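Local coordinates for protein endoglucanase E (PDB 2WAO) that probably deacetylates plant cell-wall polysaccharides through its family 2 carbohydrate esterase domain, which also binds cello-oligosaccharides, and has endo-1,4-beta-glucanase activity as a whole enzyme, at residues 194-199 / 207-212; 224-229 / 234-239. All blocks are in the same frame, centred on the assembly; numbering follows the deposited sequence.

Interaction 1: 194-199 / 207-212; sequences DRYPYT and WDFSKY
Trp207 and Phe209 pack against the Tyr196–Thr199 loop in the SGNH (GDSL-type) hydrolase domain, where the turn after helix 192-195 meets the loop leading from strand 205-206 to the sheet strand 216-220. The first of these loops leaves its short helix through a type I beta turn from Arg195 to Tyr198. Trp207 begins the contact: its N donates to Pro197 O at 2.8 Å, in the carbonyl plane and nearly straight at 169°. A water reinforces this junction by donating to both Pro197 O and Trp207 O, so that Pro197 O is gripped twice. The indole swings away with CG anti to the backbone N (chi1 175°), which brings its CE3 edge up to Thr199 OG1 at 3.3 Å, near the ring plane; Arg16 makes a cation-pi contact with the Trp207 indole. Asp208 turns the chain rather than touching the partner. Its OD1 accepts from Ser210 N at 3.0 Å in an Asx turn, the donor standing well above the carboxylate plane. Phe209 then reaches back: its CZ lies 3.8 Å above the plane of the Tyr196 ring, offset toward the rim, with the two ring planes inclined at 52°. One face of Phe209 is covered by Trp207 CD1, 3.5 Å above the ring centre. Phe209 CE1 comes within 3.6 Å of Tyr196 CZ, and Pro197 CA meets the edge of the same phenyl ring. Glu126 OE1 holds the buried Tyr196 OH in a hydrogen bond, fixing the far end of the ring whose rim Phe209 CZ meets.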
loop_
_atom_site.group_PDB
_atom_site.type_symbol
_atom_site.label_atom_id
_atom_site.label_comp_id
_atom_site.label_asym_id
_atom_site.label_seq_id
_atom_site.Cartn_x
_atom_site.Cartn_y
_atom_site.Cartn_z
ATOM N N ASP A 194 -4.925 -12.435 9.662
ATOM C CA ASP A 194 -4.462 -12.141 11.021
ATOM C C ASP A 194 -3.943 -10.706 11.149
ATOM O O ASP A 194 -3.996 -10.129 12.237
ATOM C CB ASP A 194 -3.348 -13.102 11.451
ATOM C CG ASP A 194 -3.718 -14.603 11.311
ATOM O OD1 ASP A 194 -4.855 -14.980 11.664
ATOM O OD2 ASP A 194 -2.829 -15.419 10.865
ATOM N N ARG A 195 -3.394 -10.115 10.087
ATOM C CA ARG A 195 -2.814 -8.751 10.200
ATOM C C ARG A 195 -3.810 -7.674 9.786
ATOM O O ARG A 195 -3.752 -6.535 10.250
ATOM C CB ARG A 195 -1.562 -8.650 9.312
ATOM C CG ARG A 195 -0.443 -9.693 9.683
ATOM C CD ARG A 195 0.885 -9.125 9.375
ATOM N NE ARG A 195 2.066 -9.969 9.574
ATOM C CZ ARG A 195 2.765 -10.018 10.716
ATOM N NH1 ARG A 195 2.347 -9.368 11.807
ATOM N NH2 ARG A 195 3.871 -10.759 10.769
ATOM N N TYR A 196 -4.708 -8.062 8.877
ATOM C CA TYR A 196 -5.708 -7.166 8.288
ATOM C C TYR A 196 -6.498 -6.308 9.320
ATOM O O TYR A 196 -6.747 -5.163 9.010
ATOM C CB TYR A 196 -6.666 -7.942 7.367
ATOM C CG TYR A 196 -7.710 -7.105 6.666
ATOM C CD1 TYR A 196 -7.349 -6.026 5.846
ATOM C CD2 TYR A 196 -9.074 -7.393 6.811
ATOM C CE1 TYR A 196 -8.335 -5.245 5.193
ATOM C CE2 TYR A 196 -10.037 -6.639 6.162
ATOM C CZ TYR A 196 -9.658 -5.576 5.334
ATOM O OH TYR A 196 -10.644 -4.793 4.715
ATOM N N PRO A 197 -6.868 -6.857 10.502
ATOM C CA PRO A 197 -7.628 -6.085 11.520
ATOM C C PRO A 197 -6.879 -4.920 12.196
ATOM O O PRO A 197 -7.498 -4.169 12.988
ATOM C CB PRO A 197 -8.022 -7.161 12.572
ATOM C CG PRO A 197 -7.855 -8.513 11.834
ATOM C CD PRO A 197 -6.674 -8.249 10.950
ATOM N N TYR A 198 -5.571 -4.791 11.940
ATOM C CA TYR A 198 -4.732 -3.899 12.768
ATOM C C TYR A 198 -4.323 -2.542 12.171
ATOM O O TYR A 198 -4.059 -2.408 10.968
ATOM C CB TYR A 198 -3.507 -4.651 13.342
ATOM C CG TYR A 198 -3.956 -5.735 14.287
ATOM C CD1 TYR A 198 -4.342 -5.429 15.600
ATOM C CD2 TYR A 198 -4.069 -7.060 13.852
ATOM C CE1 TYR A 198 -4.814 -6.415 16.456
ATOM C CE2 TYR A 198 -4.514 -8.057 14.692
ATOM C CZ TYR A 198 -4.896 -7.722 16.006
ATOM O OH TYR A 198 -5.364 -8.677 16.877
ATOM N N THR A 199 -4.331 -1.542 13.036
ATOM C CA THR A 199 -3.696 -0.247 12.745
ATOM C C THR A 199 -2.191 -0.431 12.846
ATOM O O THR A 199 -1.454 -0.054 11.936
ATOM C CB THR A 199 -4.132 0.834 13.756
ATOM O OG1 THR A 199 -5.556 0.939 13.707
ATOM C CG2 THR A 199 -3.512 2.174 13.398
ATOM N N TRP A 207 -7.823 -1.640 14.223
ATOM C CA TRP A 207 -8.386 -0.597 13.335
ATOM C C TRP A 207 -9.918 -0.544 13.403
ATOM O O TRP A 207 -10.587 -1.588 13.428
ATOM C CB TRP A 207 -7.984 -0.920 11.880
ATOM C CG TRP A 207 -8.571 -0.016 10.883
ATOM C CD1 TRP A 207 -9.419 -0.372 9.859
ATOM C CD2 TRP A 207 -8.355 1.409 10.758
ATOM N NE1 TRP A 207 -9.733 0.730 9.126
ATOM C CE2 TRP A 207 -9.104 1.836 9.640
ATOM C CE3 TRP A 207 -7.600 2.360 11.497
ATOM C CZ2 TRP A 207 -9.134 3.194 9.207
ATOM C CZ3 TRP A 207 -7.625 3.705 11.086
ATOM C CH2 TRP A 207 -8.395 4.107 9.932
ATOM N N ASP A 208 -10.476 0.669 13.449
ATOM C CA ASP A 208 -11.930 0.819 13.454
ATOM C C ASP A 208 -12.330 0.994 11.987
ATOM O O ASP A 208 -12.005 2.022 11.360
ATOM C CB ASP A 208 -12.348 2.015 14.290
ATOM C CG ASP A 208 -13.843 2.272 14.249
ATOM O OD1 ASP A 208 -14.597 1.535 13.553
ATOM O OD2 ASP A 208 -14.243 3.224 14.931
ATOM N N PHE A 209 -12.934 -0.047 11.418
ATOM C CA PHE A 209 -13.308 -0.022 9.987
ATOM C C PHE A 209 -14.342 1.053 9.594
ATOM O O PHE A 209 -14.521 1.331 8.399
ATOM C CB PHE A 209 -13.721 -1.433 9.518
ATOM C CG PHE A 209 -12.541 -2.343 9.325
ATOM C CD1 PHE A 209 -11.961 -2.442 8.084
ATOM C CD2 PHE A 209 -12.011 -3.078 10.397
ATOM C CE1 PHE A 209 -10.841 -3.247 7.859
ATOM C CE2 PHE A 209 -10.865 -3.899 10.213
ATOM C CZ PHE A 209 -10.288 -3.991 8.938
ATOM N N SER A 210 -15.005 1.677 10.567
ATOM C CA SER A 210 -15.944 2.745 10.184
ATOM C C SER A 210 -15.212 4.016 9.760
ATOM O O SER A 210 -15.810 4.894 9.126
ATOM C CB SER A 210 -16.935 3.071 11.306
ATOM O OG SER A 210 -16.278 3.781 12.334
ATOM N N LYS A 211 -13.928 4.120 10.112
ATOM C CA LYS A 211 -13.178 5.356 9.911
ATOM C C LYS A 211 -12.787 5.554 8.461
ATOM O O LYS A 211 -12.441 6.669 8.044
ATOM C CB LYS A 211 -11.934 5.383 10.805
ATOM C CG LYS A 211 -12.278 5.312 12.307
ATOM C CD LYS A 211 -10.971 5.569 13.077
ATOM C CE LYS A 211 -11.187 5.573 14.598
ATOM N NZ LYS A 211 -9.853 5.498 15.277
ATOM N N TYR A 212 -12.864 4.492 7.668
ATOM C CA TYR A 212 -12.453 4.633 6.262
ATOM C C TYR A 212 -13.223 3.614 5.454
ATOM O O TYR A 212 -12.939 2.415 5.549
ATOM C CB TYR A 212 -10.937 4.401 6.127
ATOM C CG TYR A 212 -10.356 4.650 4.727
ATOM C CD1 TYR A 212 -9.935 5.942 4.336
ATOM C CD2 TYR A 212 -10.191 3.594 3.831
ATOM C CE1 TYR A 212 -9.366 6.167 3.043
ATOM C CE2 TYR A 212 -9.611 3.808 2.555
ATOM C CZ TYR A 212 -9.243 5.102 2.163
ATOM O OH TYR A 212 -8.649 5.300 0.902
HETATM O O HOH W 1 -10.286 -4.293 13.563
#

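Interaction 2: 224-229 / 234-239; sequences NDFSTS and TKFVTA
Phe226 drives its edge into the face of Phe236, the tight heart of a buried contact between the short, weakly bonded helix 223-226 and the first turns of helix 233-250. This is a T-shaped pair: Phe226 CE2 stands 3.6 Å above the centre of the Phe236 ring, the centroids are 5.1 Å apart and the planes meet at 73°. Phe236 can present that face because its CG is anti to the backbone N (chi1 -177°), extending the ring from its helix toward the shorter one. Asp225 takes a different side of the same ring. Its CG lies in plane at the Phe236 edge, with OD2 3.7 Å from CE1, so the carboxylate, its plane steeply inclined to the ring, lies at the C-H edge, an arrangement that is probably mildly favourable electrostatically. Its real polar partners are backbone amides: OD1 accepts from Thr181 N and OD2 from Leu180 N. Helix 266-285 closes in with Tyr275, which meets both phenylalanines.

The loose side offers a contrast. Thr228 and Ser229 run out to solvent, as do Thr234 and Thr238 on the outer surface of the second helix. There Thr238 N and Thr238 OG1 both donate to Thr234 O, from opposite faces of its carbonyl plane, the hydroxyl at 2.9 Å. Asn224 and Asp225 close the GxND sequence of block III in SGNH hydrolases; Asn224 touches a bound glucose unit, as block III asparagines generally stand at the active site, while Asp225 turns inward and braces the loop of Leu180 and Thr181.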
loop_
_atom_site.group_PDB
_atom_site.type_symbol
_atom_site.label_atom_id
_atom_site.label_comp_id
_atom_site.label_asym_id
_atom_site.label_seq_id
_atom_site.Cartn_x
_atom_site.Cartn_y
_atom_site.Cartn_z
ATOM N N ASN A 224 2.622 -15.863 -2.643
ATOM C CA ASN A 224 3.387 -16.628 -1.658
ATOM C C ASN A 224 2.770 -18.004 -1.447
ATOM O O ASN A 224 3.426 -18.902 -0.951
ATOM C CB ASN A 224 3.564 -15.798 -0.361
ATOM C CG ASN A 224 4.390 -14.602 -0.615
ATOM O OD1 ASN A 224 3.898 -13.440 -0.549
ATOM N ND2 ASN A 224 5.596 -14.840 -1.080
ATOM N N ASP A 225 1.499 -18.154 -1.813
ATOM C CA ASP A 225 0.823 -19.468 -1.758
ATOM C C ASP A 225 1.244 -20.430 -2.890
ATOM O O ASP A 225 0.961 -21.618 -2.803
ATOM C CB ASP A 225 -0.689 -19.286 -1.760
ATOM C CG ASP A 225 -1.169 -18.518 -0.501
ATOM O OD1 ASP A 225 -1.298 -19.166 0.560
ATOM O OD2 ASP A 225 -1.388 -17.277 -0.560
ATOM N N PHE A 226 1.869 -19.904 -3.950
ATOM C CA PHE A 226 2.257 -20.735 -5.118
ATOM C C PHE A 226 3.678 -20.545 -5.596
ATOM O O PHE A 226 4.050 -21.132 -6.622
ATOM C CB PHE A 226 1.250 -20.534 -6.309
ATOM C CG PHE A 226 -0.118 -20.933 -5.963
ATOM C CD1 PHE A 226 -0.515 -22.292 -6.080
ATOM C CD2 PHE A 226 -1.022 -19.985 -5.425
ATOM C CE1 PHE A 226 -1.756 -22.720 -5.692
ATOM C CE2 PHE A 226 -2.300 -20.414 -5.015
ATOM C CZ PHE A 226 -2.671 -21.775 -5.157
ATOM N N SER A 227 4.510 -19.758 -4.899
ATOM C CA SER A 227 5.855 -19.536 -5.410
ATOM C C SER A 227 6.848 -20.625 -4.988
ATOM O O SER A 227 7.883 -20.726 -5.566
ATOM C CB SER A 227 6.399 -18.133 -5.100
ATOM O OG SER A 227 6.505 -17.945 -3.679
ATOM N N THR A 228 6.540 -21.412 -3.955
ATOM C CA THR A 228 7.459 -22.474 -3.561
ATOM C C THR A 228 6.702 -23.801 -3.603
ATOM O O THR A 228 6.810 -24.525 -4.606
ATOM C CB THR A 228 8.170 -22.182 -2.200
ATOM O OG1 THR A 228 7.180 -21.929 -1.197
ATOM C CG2 THR A 228 9.141 -20.965 -2.328
ATOM N N SER A 229 5.864 -24.048 -2.609
ATOM C CA SER A 229 5.089 -25.281 -2.488
ATOM C C SER A 229 3.631 -24.879 -2.690
ATOM O O SER A 229 3.152 -24.002 -1.950
ATOM C CB SER A 229 5.285 -25.807 -1.080
ATOM O OG SER A 229 4.666 -27.060 -0.943
ATOM N N THR A 234 -8.609 -26.580 -1.783
ATOM C CA THR A 234 -9.720 -26.275 -0.873
ATOM C C THR A 234 -9.346 -25.225 0.184
ATOM O O THR A 234 -10.125 -24.283 0.439
ATOM C CB THR A 234 -10.289 -27.586 -0.238
ATOM O OG1 THR A 234 -10.708 -28.445 -1.308
ATOM C CG2 THR A 234 -11.497 -27.272 0.591
ATOM N N LYS A 235 -8.154 -25.375 0.735
ATOM C CA LYS A 235 -7.606 -24.493 1.754
ATOM C C LYS A 235 -7.487 -23.052 1.219
ATOM O O LYS A 235 -7.961 -22.099 1.840
ATOM C CB LYS A 235 -6.242 -25.002 2.195
ATOM C CG LYS A 235 -5.614 -24.195 3.331
ATOM C CD LYS A 235 -4.258 -24.781 3.850
ATOM C CE LYS A 235 -4.001 -24.279 5.281
ATOM N NZ LYS A 235 -2.547 -24.240 5.702
ATOM N N PHE A 236 -6.875 -22.934 0.051
ATOM C CA PHE A 236 -6.693 -21.632 -0.611
ATOM C C PHE A 236 -8.024 -20.934 -1.008
ATOM O O PHE A 236 -8.220 -19.731 -0.726
ATOM C CB PHE A 236 -5.741 -21.766 -1.819
ATOM C CG PHE A 236 -5.467 -20.427 -2.501
ATOM C CD1 PHE A 236 -4.455 -19.588 -2.029
ATOM C CD2 PHE A 236 -6.266 -19.999 -3.555
ATOM C CE1 PHE A 236 -4.203 -18.349 -2.633
ATOM C CE2 PHE A 236 -6.040 -18.761 -4.164
ATOM C CZ PHE A 236 -5.021 -17.940 -3.709
ATOM N N VAL A 237 -8.910 -21.676 -1.675
ATOM C CA VAL A 237 -10.171 -21.143 -2.103
ATOM C C VAL A 237 -10.995 -20.721 -0.885
ATOM O O VAL A 237 -11.565 -19.638 -0.861
ATOM C CB VAL A 237 -10.917 -22.136 -3.005
ATOM C CG1 VAL A 237 -12.402 -21.671 -3.216
ATOM C CG2 VAL A 237 -10.173 -22.218 -4.387
ATOM N N THR A 238 -11.033 -21.571 0.138
ATOM C CA THR A 238 -11.781 -21.196 1.369
ATOM C C THR A 238 -11.199 -19.934 2.050
ATOM O O THR A 238 -11.944 -19.089 2.504
ATOM C CB THR A 238 -11.883 -22.418 2.330
ATOM O OG1 THR A 238 -12.629 -23.458 1.672
ATOM C CG2 THR A 238 -12.604 -22.045 3.627
ATOM N N ALA A 239 -9.872 -19.833 2.095
ATOM C CA ALA A 239 -9.151 -18.722 2.713
ATOM C C ALA A 239 -9.472 -17.437 1.936
ATOM O O ALA A 239 -9.699 -16.386 2.529
ATOM C CB ALA A 239 -7.612 -18.997 2.746
#

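How the interactions relate
Both contacts belong to the SGNH domain, yet their centres lie 24 Å apart and they share no touching atoms. The residues that touch in interaction 2 are all buried; it joins two helices and relies on aromatic packing without any hydrogen bond between its segments, close to the glycan site. Interaction 1 is only partly buried, joins loops, and mixes a backbone hydrogen bond and a bridging water with oblique ring packing, where Arg16 and Trp29 of the N-terminal region reach in. Helix 233-250 links them: its first turns are the 234-239 segment of interaction 2, while residues near its end, such as Val247 and Asn250, pack on Tyr196 of 194-199.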